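Alcohol dehydrogenase YqhD (Escherichia coli, PDB 4QGS) reduces a broad range of short-chain aldehydes to primary alcohols with NADPH, working as a zinc-dependent member of the iron-containing alcohol dehydrogenase family. Local coordinates at residues L243-P246 with E247-D250. Numbering follows the deposited sequence.
Sequences LKEP and ENYD
Glu245 and Asn248 sit side by side at the two ends of a tight turn and are joined twice, once through the backbone and once through their side chains. Glu245 is the first residue to leave helical geometry after helix 222-244. Its carbonyl O takes the backbone N-H of Asn248 at 3.0 Å, closing a type I beta turn that runs from Glu245 to Asn248. The second bond runs alongside: the two side chains point the same way, with Glu245 CB 3.7 Å from Asn248 CB. ND2 of Asn248 donates a hydrogen bond to OE1 of Glu245 at 2.9 Å. This bond is nearly straight at the hydrogen (169°). OE1 lies in the plane of the Asn248 amide, yet the donor comes at OE1 from above the carboxylate, the two planes standing 66° apart. On the asparagine side, CG is anti to the backbone N (chi1 -179°), which carries the amide back alongside the glutamate. Both bonds lie in the short link, on the surface of the C-terminal part of the family fold, that connects helix 222-244 to helix 249-262. Asn248 is the N-cap of the latter: while ND2 holds Glu245, OD1 accepts the backbone N-H of Val251. Were Glu245 replaced by an alanine, ND2 would probably lose its carboxylate mate and the capping amide would be freer to turn. Pro246, next along, fills the second position of the turn, where its ring restrains phi to the value a type I turn needs; its carbonyl O is bonded by Arg252 from the new helix. Beyond it the Glu247 side chain touches Tyr192, in the loop that carries the NADP-binding Thr193.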
ATOM      1  N   LEU A 243      -7.941  16.582   5.058  1.00 17.98           N
ATOM      2  CA  LEU A 243      -7.818  17.546   3.973  1.00 19.20           C
ATOM      3  C   LEU A 243      -8.149  18.961   4.458  1.00 22.65           C
ATOM      4  O   LEU A 243      -7.476  19.930   4.096  1.00 24.61           O
ATOM      5  CB  LEU A 243      -8.728  17.150   2.816  1.00 19.27           C
ATOM      6  CG  LEU A 243      -8.390  15.843   2.097  1.00 18.87           C
ATOM      7  CD1 LEU A 243      -9.493  15.506   1.102  1.00 22.69           C
ATOM      8  CD2 LEU A 243      -7.034  15.935   1.386  1.00 19.11           C
ATOM      9  N   LYS A 244      -9.182  19.070   5.286  1.00 19.31           N
ATOM     10  CA  LYS A 244      -9.668  20.367   5.776  1.00 21.36           C
ATOM     11  C   LYS A 244      -8.792  20.917   6.885  1.00 23.46           C
ATOM     12  O   LYS A 244      -8.644  22.138   7.040  1.00 26.62           O
ATOM     13  CB  LYS A 244     -11.107  20.245   6.284  1.00 22.47           C
ATOM     14  CG  LYS A 244     -12.127  19.962   5.186  1.00 29.92           C
ATOM     15  CD  LYS A 244     -13.439  19.438   5.759  1.00 38.11           C
ATOM     16  CE  LYS A 244     -14.321  18.855   4.661  1.00 43.38           C
ATOM     17  NZ  LYS A 244     -15.491  18.113   5.197  1.00 39.07           N
ATOM     18  N   GLU A 245      -8.215  20.004   7.652  1.00 22.23           N
ATOM     19  CA  GLU A 245      -7.420  20.351   8.821  1.00 23.71           C
ATOM     20  C   GLU A 245      -6.101  19.587   8.826  1.00 20.03           C
ATOM     21  O   GLU A 245      -5.892  18.703   9.670  1.00 21.51           O
ATOM     22  CB  GLU A 245      -8.190  20.045  10.104  1.00 25.51           C
ATOM     23  CG  GLU A 245      -9.622  20.559  10.162  1.00 27.77           C
ATOM     24  CD  GLU A 245     -10.304  20.148  11.462  1.00 32.79           C
ATOM     25  OE1 GLU A 245      -9.776  20.513  12.532  1.00 33.44           O
ATOM     26  OE2 GLU A 245     -11.341  19.441  11.424  1.00 35.72           O
ATOM     27  N   PRO A 246      -5.201  19.935   7.900  1.00 18.24           N
ATOM     28  CA  PRO A 246      -3.977  19.160   7.673  1.00 17.91           C
ATOM     29  C   PRO A 246      -3.058  19.091   8.877  1.00 21.85           C
ATOM     30  O   PRO A 246      -2.289  18.137   8.975  1.00 19.98           O
ATOM     31  CB  PRO A 246      -3.288  19.913   6.525  1.00 20.57           C
ATOM     32  CG  PRO A 246      -4.380  20.723   5.880  1.00 30.77           C
ATOM     33  CD  PRO A 246      -5.267  21.115   7.020  1.00 23.07           C
ATOM     34  N   GLU A 247      -3.123  20.076   9.773  1.00 19.95           N
ATOM     35  CA  GLU A 247      -2.268  20.058  10.966  1.00 21.37           C
ATOM     36  C   GLU A 247      -3.021  19.718  12.267  1.00 22.70           C
ATOM     37  O   GLU A 247      -2.525  19.947  13.384  1.00 22.66           O
ATOM     38  CB  GLU A 247      -1.544  21.404  11.080  1.00 22.07           C
ATOM     39  CG  GLU A 247      -0.688  21.654   9.844  1.00 22.59           C
ATOM     40  CD  GLU A 247       0.286  22.801   9.989  1.00 30.79           C
ATOM     41  OE1 GLU A 247       1.140  22.953   9.092  1.00 41.55           O
ATOM     42  OE2 GLU A 247       0.198  23.540  10.983  1.00 32.71           O
ATOM     43  N   ASN A 248      -4.217  19.151  12.125  1.00 20.53           N
ATOM     44  CA  ASN A 248      -4.949  18.626  13.272  1.00 19.05           C
ATOM     45  C   ASN A 248      -4.343  17.276  13.657  1.00 20.43           C
ATOM     46  O   ASN A 248      -4.588  16.275  12.985  1.00 18.81           O
ATOM     47  CB  ASN A 248      -6.450  18.506  12.949  1.00 22.68           C
ATOM     48  CG  ASN A 248      -7.288  17.990  14.126  1.00 26.07           C
ATOM     49  OD1 ASN A 248      -6.846  17.158  14.906  1.00 21.01           O
ATOM     50  ND2 ASN A 248      -8.522  18.476  14.231  1.00 27.99           N
ATOM     51  N   TYR A 249      -3.560  17.254  14.734  1.00 20.31           N
ATOM     52  CA  TYR A 249      -2.834  16.043  15.103  1.00 21.39           C
ATOM     53  C   TYR A 249      -3.734  14.818  15.264  1.00 21.70           C
ATOM     54  O   TYR A 249      -3.416  13.752  14.734  1.00 17.93           O
ATOM     55  CB  TYR A 249      -2.032  16.229  16.395  1.00 21.15           C
ATOM     56  CG  TYR A 249      -1.339  14.938  16.756  1.00 21.88           C
ATOM     57  CD1 TYR A 249      -0.155  14.581  16.136  1.00 21.61           C
ATOM     58  CD2 TYR A 249      -1.896  14.059  17.677  1.00 21.83           C
ATOM     59  CE1 TYR A 249       0.473  13.398  16.429  1.00 21.30           C
ATOM     60  CE2 TYR A 249      -1.279  12.858  17.979  1.00 23.56           C
ATOM     61  CZ  TYR A 249      -0.089  12.536  17.349  1.00 20.75           C
ATOM     62  OH  TYR A 249       0.547  11.350  17.629  1.00 23.73           O
ATOM     63  N   ASP A 250      -4.827  14.959  16.019  1.00 19.48           N
ATOM     64  CA  ASP A 250      -5.703  13.818  16.298  1.00 21.53           C
ATOM     65  C   ASP A 250      -6.249  13.230  15.005  1.00 20.60           C
ATOM     66  O   ASP A 250      -6.309  11.997  14.840  1.00 17.92           O
ATOM     67  CB  ASP A 250      -6.867  14.225  17.210  1.00 23.14           C
ATOM     68  CG  ASP A 250      -6.454  14.389  18.665  1.00 32.50           C
ATOM     69  OD1 ASP A 250      -5.328  13.985  19.026  1.00 30.38           O
ATOM     70  OD2 ASP A 250      -7.276  14.915  19.450  1.00 31.15           O
TER